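Local coordinates for protein glutaredoxin-2 (Vaccinia virus, PDB 2G2Q) that passes disulfide bonds between a membrane-associated viral thiol protein and virion membrane proteins, a thiol-disulfide transfer required for virion morphogenesis and virus replication, at residues I73-P78 and S109-A114; A22-E25 and D31-H34. All blocks are in the same frame, centred on the assembly; numbering follows the deposited sequence.

Interaction 1: residues I73-P78 and S109-A114; sequences IFKYNP and SEIEKA. With SO4 (sulfate ion), chain D.
Lys-75 reaches from the strand to the C-terminal end of the helix and uses its ammonium group to bind two backbone carbonyls there. The hydrogen bond from Lys-75 NZ to Ile-111 O is 2.7 Å long and arrives nearly end-on, with a C=O...N angle of 161°. Ala-114 O accepts the second, at 2.9 Å from Lys-75 NZ; here the nitrogen lies in the carbonyl plane on a lone pair. The first torsion sets CG of Lys-75 opposite the backbone N (chi1 -178°), and a bend at chi3 then turns the extended chain so that its end meets the helix terminus. The CB methyl of Ala-114 comes within 3.8 Å of Lys-75 NZ, small enough to let the lysine end close in on the turn. Carbonyls at the end of a helix tend to lack the amide partners of the turns before, and a lysine supplies both the donors and a positive charge that probably suits the negative end of the helix dipole.

The same nitrogen also holds a sulfate ion, probably from the crystallisation liquor, by a 3.0 Å bond from Lys-75 NZ to sulfate O2 and a weak one to O1. The anion is also hydrogen-bonded to Tyr-30 OH, Asn-3 ND2 and Tyr-116 OH.

Apolar contact is lighter. CD of Lys-75 passes 4.3 Å from CG2 of Ile-111, whose branched side chain suits the buried helix face and also touches Leu-5 and Val-86.

Strand and helix axes approach to 9.4 Å at a crossing angle of -40°. This is a helix laid on one face of a mixed sheet, as in the thioredoxin fold, with a lysine from strand 71-77 hydrogen-bonded to carbonyls at and just after the C-terminal end of helix 104-113.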
ATOM      1  N   ILE A  73      -1.473   2.833   1.565  1.00 30.76           N
ATOM      2  CA  ILE A  73      -1.368   3.258   2.949  1.00 30.09           C
ATOM      3  C   ILE A  73      -2.326   4.434   3.255  1.00 29.56           C
ATOM      4  O   ILE A  73      -2.357   5.444   2.551  1.00 29.05           O
ATOM      5  CB  ILE A  73       0.083   3.624   3.304  1.00 30.38           C
ATOM      6  CG1 ILE A  73       1.018   2.437   3.023  1.00 30.40           C
ATOM      7  CG2 ILE A  73       0.192   4.069   4.760  1.00 31.16           C
ATOM      8  CD1 ILE A  73       2.512   2.768   3.165  1.00 30.04           C
ATOM      9  N   PHE A  74      -3.101   4.267   4.316  1.00 28.60           N
ATOM     10  CA  PHE A  74      -3.950   5.311   4.834  1.00 28.60           C
ATOM     11  C   PHE A  74      -3.496   5.682   6.240  1.00 28.78           C
ATOM     12  O   PHE A  74      -2.856   4.893   6.953  1.00 28.60           O
ATOM     13  CB  PHE A  74      -5.411   4.855   4.891  1.00 28.63           C
ATOM     14  CG  PHE A  74      -5.995   4.544   3.559  1.00 28.36           C
ATOM     15  CD1 PHE A  74      -5.832   3.283   2.986  1.00 29.72           C
ATOM     16  CD2 PHE A  74      -6.701   5.498   2.871  1.00 27.56           C
ATOM     17  CE1 PHE A  74      -6.359   2.995   1.738  1.00 29.28           C
ATOM     18  CE2 PHE A  74      -7.245   5.211   1.635  1.00 29.81           C
ATOM     19  CZ  PHE A  74      -7.065   3.960   1.059  1.00 29.10           C
ATOM     20  N   LYS A  75      -3.847   6.892   6.632  1.00 28.68           N
ATOM     21  CA  LYS A  75      -3.463   7.417   7.922  1.00 28.79           C
ATOM     22  C   LYS A  75      -4.778   7.781   8.593  1.00 28.39           C
ATOM     23  O   LYS A  75      -5.524   8.627   8.095  1.00 28.78           O
ATOM     24  CB  LYS A  75      -2.520   8.620   7.740  1.00 28.53           C
ATOM     25  CG  LYS A  75      -2.012   9.227   9.036  1.00 29.35           C
ATOM     26  CD  LYS A  75      -0.924  10.290   8.815  1.00 28.65           C
ATOM     27  CE  LYS A  75      -1.474  11.595   8.234  1.00 28.14           C
ATOM     28  NZ  LYS A  75      -0.368  12.571   7.970  1.00 28.41           N
ATOM     29  N   TYR A  76      -5.085   7.098   9.693  1.00 28.01           N
ATOM     30  CA  TYR A  76      -6.314   7.355  10.442  1.00 27.25           C
ATOM     31  C   TYR A  76      -6.018   8.017  11.788  1.00 27.21           C
ATOM     32  O   TYR A  76      -5.159   7.548  12.559  1.00 26.78           O
ATOM     33  CB  TYR A  76      -7.115   6.054  10.672  1.00 27.17           C
ATOM     34  CG  TYR A  76      -8.427   6.302  11.381  1.00 26.95           C
ATOM     35  CD1 TYR A  76      -9.403   7.120  10.806  1.00 25.22           C
ATOM     36  CD2 TYR A  76      -8.691   5.747  12.635  1.00 27.06           C
ATOM     37  CE1 TYR A  76     -10.612   7.353  11.431  1.00 25.85           C
ATOM     38  CE2 TYR A  76      -9.912   5.981  13.283  1.00 25.89           C
ATOM     39  CZ  TYR A  76     -10.863   6.798  12.672  1.00 26.75           C
ATOM     40  OH  TYR A  76     -12.080   7.073  13.296  1.00 28.11           O
ATOM     41  N   ASN A  77      -6.752   9.086  12.078  1.00 27.12           N
ATOM     42  CA  ASN A  77      -6.653   9.740  13.378  1.00 27.04           C
ATOM     43  C   ASN A  77      -7.844   9.406  14.253  1.00 27.32           C
ATOM     44  O   ASN A  77      -8.916   9.985  14.082  1.00 27.82           O
ATOM     45  CB  ASN A  77      -6.484  11.271  13.235  1.00 26.46           C
ATOM     46  CG  ASN A  77      -6.253  11.970  14.576  1.00 24.95           C
ATOM     47  OD1 ASN A  77      -6.946  11.716  15.575  1.00 24.07           O
ATOM     48  ND2 ASN A  77      -5.275  12.841  14.603  1.00 23.55           N
ATOM     49  N   PRO A  78      -7.641   8.528  15.250  1.00 27.88           N
ATOM     50  CA  PRO A  78      -8.733   7.974  16.080  1.00 27.51           C
ATOM     51  C   PRO A  78      -9.417   9.012  16.990  1.00 27.68           C
ATOM     52  O   PRO A  78     -10.562   8.814  17.445  1.00 28.17           O
ATOM     53  CB  PRO A  78      -8.019   6.932  16.946  1.00 27.42           C
ATOM     54  CG  PRO A  78      -6.676   6.727  16.315  1.00 28.07           C
ATOM     55  CD  PRO A  78      -6.320   8.043  15.695  1.00 27.58           C
ATOM     56  N   SER A 109       8.291  11.175   5.104  1.00 30.62           N
ATOM     57  CA  SER A 109       7.808  12.487   4.655  1.00 30.71           C
ATOM     58  C   SER A 109       6.388  12.415   4.111  1.00 30.94           C
ATOM     59  O   SER A 109       5.538  13.213   4.511  1.00 30.99           O
ATOM     60  CB  SER A 109       8.699  13.079   3.556  1.00 30.62           C
ATOM     61  OG  SER A 109      10.052  13.160   3.947  1.00 31.48           O
ATOM     62  N   GLU A 110       6.146  11.478   3.188  1.00 30.63           N
ATOM     63  CA  GLU A 110       4.855  11.368   2.519  1.00 31.17           C
ATOM     64  C   GLU A 110       3.734  11.046   3.512  1.00 30.80           C
ATOM     65  O   GLU A 110       2.609  11.563   3.391  1.00 31.00           O
ATOM     66  CB  GLU A 110       4.908  10.323   1.398  1.00 31.09           C
ATOM     67  CG  GLU A 110       5.909  10.681   0.274  1.00 32.68           C
ATOM     68  CD  GLU A 110       6.085   9.563  -0.766  1.00 32.55           C
ATOM     69  OE1 GLU A 110       6.125   9.875  -1.977  1.00 35.54           O
ATOM     70  OE2 GLU A 110       6.180   8.373  -0.381  1.00 33.52           O
ATOM     71  N   ILE A 111       4.044  10.189   4.487  1.00 30.17           N
ATOM     72  CA  ILE A 111       3.090   9.827   5.529  1.00 30.01           C
ATOM     73  C   ILE A 111       2.817  11.041   6.425  1.00 30.14           C
ATOM     74  O   ILE A 111       1.694  11.271   6.862  1.00 29.89           O
ATOM     75  CB  ILE A 111       3.620   8.664   6.403  1.00 29.68           C
ATOM     76  CG1 ILE A 111       3.576   7.353   5.634  1.00 29.60           C
ATOM     77  CG2 ILE A 111       2.820   8.543   7.715  1.00 29.03           C
ATOM     78  CD1 ILE A 111       4.391   6.261   6.324  1.00 29.77           C
ATOM     79  N   GLU A 112       3.855  11.814   6.695  1.00 30.26           N
ATOM     80  CA  GLU A 112       3.709  12.921   7.608  1.00 31.48           C
ATOM     81  C   GLU A 112       2.959  14.108   7.019  1.00 31.03           C
ATOM     82  O   GLU A 112       2.274  14.807   7.746  1.00 31.25           O
ATOM     83  CB  GLU A 112       5.061  13.305   8.214  1.00 31.94           C
ATOM     84  CG  GLU A 112       5.496  12.285   9.275  1.00 34.08           C
ATOM     85  CD  GLU A 112       6.830  12.604   9.905  1.00 38.10           C
ATOM     86  OE1 GLU A 112       6.982  12.338  11.118  1.00 40.25           O
ATOM     87  OE2 GLU A 112       7.730  13.125   9.199  1.00 40.00           O
ATOM     88  N   LYS A 113       3.057  14.293   5.708  1.00 31.08           N
ATOM     89  CA  LYS A 113       2.433  15.420   4.995  1.00 31.05           C
ATOM     90  C   LYS A 113       1.003  15.129   4.535  1.00 30.35           C
ATOM     91  O   LYS A 113       0.293  16.027   4.106  1.00 30.40           O
ATOM     92  CB  LYS A 113       3.255  15.787   3.759  1.00 31.07           C
ATOM     93  CG  LYS A 113       4.628  16.387   4.023  1.00 33.49           C
ATOM     94  CD  LYS A 113       5.528  16.189   2.788  1.00 35.33           C
ATOM     95  CE  LYS A 113       6.300  17.453   2.413  1.00 36.88           C
ATOM     96  NZ  LYS A 113       7.606  17.663   3.122  1.00 37.53           N
ATOM     97  N   ALA A 114       0.596  13.871   4.586  1.00 30.24           N
ATOM     98  CA  ALA A 114      -0.725  13.470   4.123  1.00 29.98           C
ATOM     99  C   ALA A 114      -1.822  14.230   4.893  1.00 30.02           C
ATOM    100  O   ALA A 114      -1.866  14.190   6.114  1.00 29.59           O
ATOM    101  CB  ALA A 114      -0.886  11.969   4.287  1.00 29.78           C
TER
HETATM  102  S   SO4 D 125       0.434  12.707  11.691  1.00 57.10           S
HETATM  103  O1  SO4 D 125      -0.908  13.081  11.267  1.00 57.18           O
HETATM  104  O2  SO4 D 125       1.180  12.157  10.561  1.00 57.82           O
HETATM  105  O3  SO4 D 125       1.102  13.917  12.177  1.00 58.74           O
HETATM  106  O4  SO4 D 125       0.355  11.721  12.768  1.00 56.05           O

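Interaction 2: residues A22-E25 and D31-H34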
ATOM      1  N   ALA A  22       9.422  -1.571   6.329  1.00 33.05           N
ATOM      2  CA  ALA A  22       9.856  -0.184   6.381  1.00 33.00           C
ATOM      3  C   ALA A  22       8.953   0.596   7.324  1.00 33.24           C
ATOM      4  O   ALA A  22       9.426   1.385   8.148  1.00 33.22           O
ATOM      5  CB  ALA A  22       9.817   0.429   4.996  1.00 32.88           C
ATOM      6  N   VAL A  23       7.653   0.359   7.207  1.00 33.42           N
ATOM      7  CA  VAL A  23       6.680   1.070   8.027  1.00 34.10           C
ATOM      8  C   VAL A  23       6.797   0.698   9.519  1.00 34.37           C
ATOM      9  O   VAL A  23       6.456   1.503  10.391  1.00 34.38           O
ATOM     10  CB  VAL A  23       5.253   0.896   7.480  1.00 34.14           C
ATOM     11  CG1 VAL A  23       4.261   1.645   8.329  1.00 34.84           C
ATOM     12  CG2 VAL A  23       5.180   1.414   6.042  1.00 33.77           C
ATOM     13  N   GLU A  24       7.333  -0.491   9.804  1.00 34.74           N
ATOM     14  CA  GLU A  24       7.565  -0.925  11.187  1.00 35.21           C
ATOM     15  C   GLU A  24       8.584  -0.063  11.924  1.00 34.99           C
ATOM     16  O   GLU A  24       8.530   0.064  13.150  1.00 34.97           O
ATOM     17  CB  GLU A  24       7.998  -2.392  11.251  1.00 35.61           C
ATOM     18  CG  GLU A  24       6.854  -3.395  11.126  1.00 38.20           C
ATOM     19  CD  GLU A  24       5.936  -3.415  12.344  1.00 40.83           C
ATOM     20  OE1 GLU A  24       6.447  -3.596  13.474  1.00 42.66           O
ATOM     21  OE2 GLU A  24       4.700  -3.263  12.165  1.00 41.74           O
ATOM     22  N   GLU A  25       9.511   0.532  11.181  1.00 34.79           N
ATOM     23  CA  GLU A  25      10.522   1.392  11.787  1.00 34.54           C
ATOM     24  C   GLU A  25       9.910   2.689  12.330  1.00 33.99           C
ATOM     25  O   GLU A  25      10.557   3.441  13.045  1.00 34.03           O
ATOM     26  CB  GLU A  25      11.652   1.645  10.792  1.00 34.73           C
ATOM     27  CG  GLU A  25      12.494   0.389  10.572  1.00 36.96           C
ATOM     28  CD  GLU A  25      13.363   0.435   9.323  1.00 38.85           C
ATOM     29  OE1 GLU A  25      14.533  -0.014   9.390  1.00 39.99           O
ATOM     30  OE2 GLU A  25      12.878   0.913   8.277  1.00 39.16           O
ATOM     31  N   ASP A  31       0.560   3.480  15.343  1.00 31.47           N
ATOM     32  CA  ASP A  31       0.002   2.128  15.345  1.00 31.72           C
ATOM     33  C   ASP A  31      -0.160   1.680  13.884  1.00 31.69           C
ATOM     34  O   ASP A  31      -0.403   2.495  12.996  1.00 31.43           O
ATOM     35  CB  ASP A  31      -1.350   2.083  16.066  1.00 31.75           C
ATOM     36  CG  ASP A  31      -1.231   2.342  17.552  1.00 33.27           C
ATOM     37  OD1 ASP A  31      -0.153   2.061  18.128  1.00 34.24           O
ATOM     38  OD2 ASP A  31      -2.218   2.836  18.155  1.00 35.83           O
ATOM     39  N   ILE A  32      -0.009   0.382  13.647  1.00 31.71           N
ATOM     40  CA  ILE A  32      -0.048  -0.178  12.297  1.00 31.47           C
ATOM     41  C   ILE A  32      -1.072  -1.304  12.228  1.00 31.17           C
ATOM     42  O   ILE A  32      -1.128  -2.161  13.121  1.00 31.02           O
ATOM     43  CB  ILE A  32       1.341  -0.722  11.871  1.00 31.48           C
ATOM     44  CG1 ILE A  32       2.370   0.410  11.885  1.00 32.13           C
ATOM     45  CG2 ILE A  32       1.273  -1.365  10.489  1.00 31.36           C
ATOM     46  CD1 ILE A  32       3.799  -0.054  12.101  1.00 33.50           C
ATOM     47  N   LEU A  33      -1.883  -1.281  11.173  1.00 30.61           N
ATOM     48  CA  LEU A  33      -2.829  -2.346  10.902  1.00 30.77           C
ATOM     49  C   LEU A  33      -2.721  -2.747   9.449  1.00 30.42           C
ATOM     50  O   LEU A  33      -2.442  -1.898   8.585  1.00 29.93           O
ATOM     51  CB  LEU A  33      -4.263  -1.913  11.179  1.00 31.23           C
ATOM     52  CG  LEU A  33      -4.723  -1.591  12.590  1.00 32.21           C
ATOM     53  CD1 LEU A  33      -6.137  -1.079  12.451  1.00 35.37           C
ATOM     54  CD2 LEU A  33      -4.677  -2.794  13.524  1.00 31.10           C
ATOM     55  N   HIS A  34      -2.944  -4.043   9.213  1.00 29.84           N
ATOM     56  CA  HIS A  34      -2.868  -4.675   7.899  1.00 30.05           C
ATOM     57  C   HIS A  34      -4.219  -5.175   7.484  1.00 29.84           C
ATOM     58  O   HIS A  34      -4.857  -5.957   8.202  1.00 29.34           O
ATOM     59  CB  HIS A  34      -1.882  -5.863   7.907  1.00 29.99           C
ATOM     60  CG  HIS A  34      -0.471  -5.437   8.097  1.00 31.77           C
ATOM     61  ND1 HIS A  34       0.065  -5.192   9.342  1.00 33.25           N
ATOM     62  CD2 HIS A  34       0.491  -5.111   7.197  1.00 33.38           C
ATOM     63  CE1 HIS A  34       1.312  -4.772   9.206  1.00 34.80           C
ATOM     64  NE2 HIS A  34       1.591  -4.706   7.916  1.00 35.51           N
TER
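Val-23, near the end of the helix, turns its side chain toward the strand and meets Ile-32 there. Its CG1 lies 4.2 Å from CD1 of Ile-32, a loose apolar contact in which the two branched side chains cross obliquely. CG1 stands opposite the backbone N (chi1 -179°), which places this methyl on the side of the isoleucine. A compact beta-branched residue suits this buried position, because the same side chain also packs on Leu-5 and Ile-7 of strand 3-9 and on Leu-107 of helix 104-113. The backbone takes part as well: O of Val-23 is 3.5 Å from CD1 of Ile-32, a plain van der Waals approach.

Glu-24 comes next, and its carboxylate end approaches more nearly than its CB direction would suggest. The chain folds back at chi2 (-70°), bringing OE2 to 3.3 Å from CD1 of Ile-32, while CD of Glu-24 stays 4.0 Å from the same methyl. A glutamate suits this edge because its flexible chain lets the carboxylate lie over the methyl at a partly exposed margin, where the charge can probably still meet solvent. The carboxylate is also 5.5 Å from His-34, measured from OE2 to NE2, too far for contact; that imidazole nitrogen is hydrogen-bonded to Ser-20 OG of the same helix.

One methyl, CD1 of Ile-32, thus receives all the close approaches from the helix, and the isoleucine continues inward onto Ile-7. Helix 14-24 and strand 30-36, with strand 3-9 paired in parallel beside the latter, form the beta-alpha-beta unit that opens the thioredoxin fold of the glutaredoxins.

How the interactions relate
Both segments of interaction 2 precede those of interaction 1 in the sequence, and both contacts reach the same mixed sheet, their centres about 12 Å apart. They meet directly where CD1 of Ile-73 packs 4.2 Å from CG2 of Val-23, joining the central strand 71-77 to helix 14-24. Strand 3-9 lies between strands 30-36 and 71-77, and its Leu-5 touches both Val-23 and Ile-111. The two contacts differ in chemistry: interaction 2 is van der Waals packing round one isoleucine methyl, part of it against oxygens, interaction 1 a lysine shared by carbonyls and sulfate. The redox-active pair Cys-13 and Cys-16, whose disulfide is absent here, lies around the start of helix 14-24, whereas interaction 2 engages that helix's other end.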